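Local coordinates for methylmalonyl-CoA epimerase, mitochondrial (Homo sapiens, PDB 3RMU), which interconverts the (R) and (S) forms of methylmalonyl-CoA in mitochondrial propionyl-CoA metabolism and binds a cobalt ion, at residues V44-V47 with T52-E55; L57-L62 with G68-N73. All coordinates share one frame; numbering follows the deposited sequence.

Interaction 1 (V44-V47 with T52-E55); sequences VVFV and TKME
Phe46 and Glu55 face each other as a non-hydrogen-bonded pair in the antiparallel beta hairpin of strands 42-48 and 53-59, part of the curved sheet of the vicinal oxygen chelate (glyoxalase) fold. One step on, Val47 and Met54 form the hydrogen-bonded pair: Val47 N to Met54 O spans 2.8 Å and is nearly straight at 175°, while Met54 N reaches Val47 O at 3.0 Å. The face that carries Val47 and Met54 is buried and closely packed: their CB atoms lie 3.9 Å apart, Tyr23 of helix 16-26 touches both side chains, and Ile81 of the second subunit also packs on Met54, so apolar residues suit this face. On the other face Val44 and Glu55 are buried, whereas Phe46 and Lys53 are partly exposed. Here the aliphatic part of Lys53 approaches the strand, its CB 3.5 Å from Val47 O, while Phe46 lies beside Glu55, both pointing the same way. With CG anti to its own carbonyl carbon (chi1 -61°), Phe46 sets its flat ring against Val44 CG2, which covers the centre of one face. Glu55 is buried beside the metal ligand His8, and His112 hydrogen-bonds its OE2. That same oxygen meets the electropositive C-H edge of the Phe46 ring in its plane, 3.4 Å from CE1, with the carboxylate turned 81° to the ring.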
loop_
_atom_site.group_PDB
_atom_site.type_symbol
_atom_site.label_atom_id
_atom_site.label_comp_id
_atom_site.label_asym_id
_atom_site.label_seq_id
_atom_site.Cartn_x
_atom_site.Cartn_y
_atom_site.Cartn_z
ATOM N N VAL A 44 -2.355 -16.069 -4.789
ATOM C CA VAL A 44 -1.828 -14.731 -5.115
ATOM C C VAL A 44 -1.869 -14.454 -6.617
ATOM O O VAL A 44 -1.576 -15.358 -7.431
ATOM C CB VAL A 44 -0.364 -14.551 -4.608
ATOM C CG1 VAL A 44 0.540 -15.662 -5.147
ATOM C CG2 VAL A 44 0.197 -13.108 -4.960
ATOM N N VAL A 45 -2.204 -13.222 -6.992
ATOM C CA VAL A 45 -1.868 -12.742 -8.343
ATOM C C VAL A 45 -0.905 -11.563 -8.143
ATOM O O VAL A 45 -1.103 -10.690 -7.292
ATOM C CB VAL A 45 -3.128 -12.327 -9.176
ATOM C CG1 VAL A 45 -2.806 -11.332 -10.313
ATOM C CG2 VAL A 45 -3.928 -13.535 -9.725
ATOM N N PHE A 46 0.154 -11.563 -8.942
ATOM C CA PHE A 46 1.160 -10.515 -8.946
ATOM C C PHE A 46 0.841 -9.503 -10.032
ATOM O O PHE A 46 0.661 -9.883 -11.187
ATOM C CB PHE A 46 2.544 -11.139 -9.233
ATOM C CG PHE A 46 2.965 -12.128 -8.220
ATOM C CD1 PHE A 46 3.523 -11.701 -7.008
ATOM C CD2 PHE A 46 2.754 -13.496 -8.420
ATOM C CE1 PHE A 46 3.895 -12.638 -6.014
ATOM C CE2 PHE A 46 3.112 -14.420 -7.442
ATOM C CZ PHE A 46 3.679 -13.985 -6.222
ATOM N N VAL A 47 0.726 -8.229 -9.652
ATOM C CA VAL A 47 0.580 -7.145 -10.625
ATOM C C VAL A 47 1.935 -6.460 -10.715
ATOM O O VAL A 47 2.412 -5.939 -9.724
ATOM C CB VAL A 47 -0.476 -6.159 -10.222
ATOM C CG1 VAL A 47 -0.549 -5.016 -11.247
ATOM C CG2 VAL A 47 -1.818 -6.888 -10.069
ATOM N N THR A 52 7.816 -2.146 -8.597
ATOM C CA THR A 52 7.382 -2.963 -7.482
ATOM C C THR A 52 6.188 -3.795 -7.958
ATOM O O THR A 52 5.730 -3.654 -9.119
ATOM C CB THR A 52 7.005 -2.086 -6.268
ATOM O OG1 THR A 52 6.878 -2.909 -5.103
ATOM C CG2 THR A 52 5.691 -1.281 -6.519
ATOM N N LYS A 53 5.664 -4.614 -7.076
ATOM C CA LYS A 53 4.470 -5.376 -7.363
ATOM C C LYS A 53 3.384 -5.199 -6.350
ATOM O O LYS A 53 3.643 -4.876 -5.194
ATOM C CB LYS A 53 4.813 -6.863 -7.344
ATOM C CG LYS A 53 5.815 -7.183 -8.326
ATOM C CD LYS A 53 6.134 -8.611 -8.449
ATOM C CE LYS A 53 6.610 -8.873 -9.839
ATOM N NZ LYS A 53 7.945 -9.456 -9.754
ATOM N N MET A 54 2.162 -5.418 -6.822
ATOM C CA MET A 54 1.018 -5.565 -5.959
ATOM C C MET A 54 0.771 -7.060 -5.879
ATOM O O MET A 54 0.809 -7.748 -6.894
ATOM C CB MET A 54 -0.225 -4.873 -6.527
ATOM C CG MET A 54 -0.091 -3.401 -6.827
ATOM S SD MET A 54 -1.567 -2.715 -7.631
ATOM C CE MET A 54 -2.828 -2.940 -6.380
ATOM N N GLU A 55 0.523 -7.571 -4.685
ATOM C CA GLU A 55 0.192 -8.995 -4.526
ATOM C C GLU A 55 -1.266 -8.977 -4.150
ATOM O O GLU A 55 -1.631 -8.491 -3.069
ATOM C CB GLU A 55 1.010 -9.687 -3.458
ATOM C CG GLU A 55 2.532 -9.740 -3.837
ATOM C CD GLU A 55 3.371 -10.697 -2.998
ATOM O OE1 GLU A 55 2.809 -11.378 -2.104
ATOM O OE2 GLU A 55 4.608 -10.749 -3.276
#

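Interaction 2 (L57-L62 with G68-N73); sequences LHPLGL and GFLQKN. Unlike the reference sequence in segment 57-62: Leu62 (reference Arg).
Pro59, at the end of strand 53-59, faces Leu70 on helix 67-72 without close backbone approach: the nearest CA atoms, those of His58 and Leu70, are 8.8 Å apart. The gap is bridged by one branch of the leucine. Leu70 CD1 pushes against the proline ring, 3.3 Å from Pro59 CD and 3.6 Å from Pro59 CG, and the first of these is tighter than usual for two carbons. Because CD1 is anti to CA (chi2 165°), the leucine chain is extended and carries this methyl away from its helix toward the strand. Proline suits the spot because its closed ring offers a rigid apolar surface; Ile66 and Ser64 of the connecting loop touch it as well. The same methyl comes obliquely to the imidazole of His58, 4.3 Å from ND1, a nitrogen already hydrogen-bonded to Val13 O. Pro59 CD in turn rests over one face of that imidazole, offset toward its rim, so the methyl, the proline and the imidazole pack together. On the helix itself, Asn73 is the first residue to leave helical geometry, and its ND2 donates to Phe69 O at 2.9 Å. This carbonyl also accepts from Asn73 N, so two donors of one residue hold it. The ND2 group lies over the centre of the Phe69 ring, whose aromatic system also meets His79 edge-to-face. The whole is surface packing, a strand-loop-helix connection in which helix 67-72 leans on the end of its preceding strand within the glyoxalase-type fold.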
loop_
_atom_site.group_PDB
_atom_site.type_symbol
_atom_site.label_atom_id
_atom_site.label_comp_id
_atom_site.label_asym_id
_atom_site.label_seq_id
_atom_site.Cartn_x
_atom_site.Cartn_y
_atom_site.Cartn_z
ATOM N N LEU A 57 -4.425 -11.007 -2.976
ATOM C CA LEU A 57 -4.429 -12.195 -2.133
ATOM C C LEU A 57 -5.861 -12.584 -1.867
ATOM O O LEU A 57 -6.682 -11.707 -1.629
ATOM C CB LEU A 57 -3.783 -11.891 -0.779
ATOM C CG LEU A 57 -2.297 -11.497 -0.817
ATOM C CD1 LEU A 57 -1.802 -11.190 0.621
ATOM C CD2 LEU A 57 -1.490 -12.601 -1.460
ATOM N N HIS A 58 -6.117 -13.887 -1.905
ATOM C CA HIS A 58 -7.415 -14.450 -1.505
ATOM C C HIS A 58 -7.192 -15.720 -0.687
ATOM O O HIS A 58 -6.273 -16.484 -0.983
ATOM C CB HIS A 58 -8.274 -14.740 -2.737
ATOM C CG HIS A 58 -9.670 -15.143 -2.398
ATOM N ND1 HIS A 58 -10.638 -14.230 -2.036
ATOM C CD2 HIS A 58 -10.249 -16.361 -2.319
ATOM C CE1 HIS A 58 -11.762 -14.872 -1.768
ATOM N NE2 HIS A 58 -11.555 -16.165 -1.943
ATOM N N PRO A 59 -8.010 -15.949 0.363
ATOM C CA PRO A 59 -7.864 -17.136 1.194
ATOM C C PRO A 59 -7.834 -18.437 0.420
ATOM O O PRO A 59 -8.576 -18.616 -0.567
ATOM C CB PRO A 59 -9.122 -17.115 2.085
ATOM C CG PRO A 59 -9.482 -15.670 2.156
ATOM C CD PRO A 59 -9.138 -15.116 0.816
ATOM N N LEU A 60 -7.002 -19.340 0.913
ATOM C CA LEU A 60 -6.932 -20.706 0.415
ATOM C C LEU A 60 -7.031 -21.589 1.653
ATOM O O LEU A 60 -6.083 -21.682 2.452
ATOM C CB LEU A 60 -5.642 -20.911 -0.375
ATOM C CG LEU A 60 -5.421 -22.232 -1.097
ATOM C CD1 LEU A 60 -6.434 -22.433 -2.190
ATOM C CD2 LEU A 60 -4.001 -22.226 -1.670
ATOM N N GLY A 61 -8.203 -22.213 1.809
ATOM C CA GLY A 61 -8.582 -22.984 2.997
ATOM C C GLY A 61 -9.111 -22.146 4.155
ATOM O O GLY A 61 -9.136 -20.916 4.094
ATOM N N LEU A 62 -9.448 -22.823 5.250
ATOM C CA LEU A 62 -10.316 -22.255 6.291
ATOM C C LEU A 62 -9.660 -21.337 7.310
ATOM O O LEU A 62 -10.306 -20.416 7.817
ATOM C CB LEU A 62 -11.031 -23.375 7.046
ATOM C CG LEU A 62 -11.946 -24.283 6.224
ATOM C CD1 LEU A 62 -12.866 -25.039 7.168
ATOM C CD2 LEU A 62 -12.746 -23.478 5.191
ATOM N N GLY A 68 -9.837 -13.376 8.270
ATOM C CA GLY A 68 -10.424 -12.452 9.258
ATOM C C GLY A 68 -10.470 -11.017 8.753
ATOM O O GLY A 68 -11.425 -10.289 9.001
ATOM N N PHE A 69 -9.436 -10.619 8.017
ATOM C CA PHE A 69 -9.425 -9.305 7.381
ATOM C C PHE A 69 -10.607 -9.145 6.398
ATOM O O PHE A 69 -11.210 -8.082 6.317
ATOM C CB PHE A 69 -8.093 -9.093 6.683
ATOM C CG PHE A 69 -7.911 -7.723 6.119
ATOM C CD1 PHE A 69 -7.434 -6.686 6.908
ATOM C CD2 PHE A 69 -8.215 -7.465 4.806
ATOM C CE1 PHE A 69 -7.247 -5.420 6.381
ATOM C CE2 PHE A 69 -8.025 -6.189 4.268
ATOM C CZ PHE A 69 -7.540 -5.175 5.065
ATOM N N LEU A 70 -10.957 -10.220 5.698
ATOM C CA LEU A 70 -11.947 -10.147 4.624
ATOM C C LEU A 70 -13.360 -10.178 5.151
ATOM O O LEU A 70 -14.282 -9.780 4.455
ATOM C CB LEU A 70 -11.740 -11.270 3.610
ATOM C CG LEU A 70 -10.713 -10.913 2.531
ATOM C CD1 LEU A 70 -10.257 -12.156 1.761
ATOM C CD2 LEU A 70 -11.282 -9.861 1.574
ATOM N N GLN A 71 -13.518 -10.640 6.387
ATOM C CA GLN A 71 -14.764 -10.482 7.116
ATOM C C GLN A 71 -14.989 -9.024 7.561
ATOM O O GLN A 71 -16.120 -8.531 7.502
ATOM C CB GLN A 71 -14.800 -11.433 8.317
ATOM C CG GLN A 71 -14.862 -12.910 7.917
ATOM C CD GLN A 71 -14.729 -13.866 9.099
ATOM O OE1 GLN A 71 -15.049 -13.522 10.240
ATOM N NE2 GLN A 71 -14.260 -15.082 8.824
ATOM N N LYS A 72 -13.935 -8.345 8.015
ATOM C CA LYS A 72 -14.034 -6.916 8.394
ATOM C C LYS A 72 -14.175 -5.986 7.185
ATOM O O LYS A 72 -14.887 -4.989 7.253
ATOM C CB LYS A 72 -12.826 -6.454 9.242
ATOM C CG LYS A 72 -13.177 -6.112 10.697
ATOM C CD LYS A 72 -12.213 -5.088 11.296
ATOM C CE LYS A 72 -12.459 -4.909 12.796
ATOM N NZ LYS A 72 -11.377 -4.132 13.475
ATOM N N ASN A 73 -13.476 -6.314 6.099
ATOM C CA ASN A 73 -13.425 -5.487 4.891
ATOM C C ASN A 73 -13.946 -6.309 3.717
ATOM O O ASN A 73 -13.183 -7.001 3.040
ATOM C CB ASN A 73 -11.983 -5.017 4.640
ATOM C CG ASN A 73 -11.356 -4.395 5.878
ATOM O OD1 ASN A 73 -11.424 -3.176 6.082
ATOM N ND2 ASN A 73 -10.783 -5.239 6.737
#

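Strand 53-59 runs through both contacts: its first half pairs with strand 42-48 in interaction 1, and its end meets helix 67-72 in interaction 2. Their centres are about 17 Å apart, yet they touch where Val44 CB lies 3.9 Å from Leu57 CD2. Their relation to the metal differs. In interaction 1 the side chain of Glu55 is, at its nearest atom, about 4 Å from the cobalt ion, which His8, His80 and Glu130 bind. In interaction 2 the nearest side-chain atom of His58 is about 14 Å from the ion. Interaction 1 thus reaches the metal centre through Glu55, whereas the strand-to-helix packing belongs to the surface of the same domain.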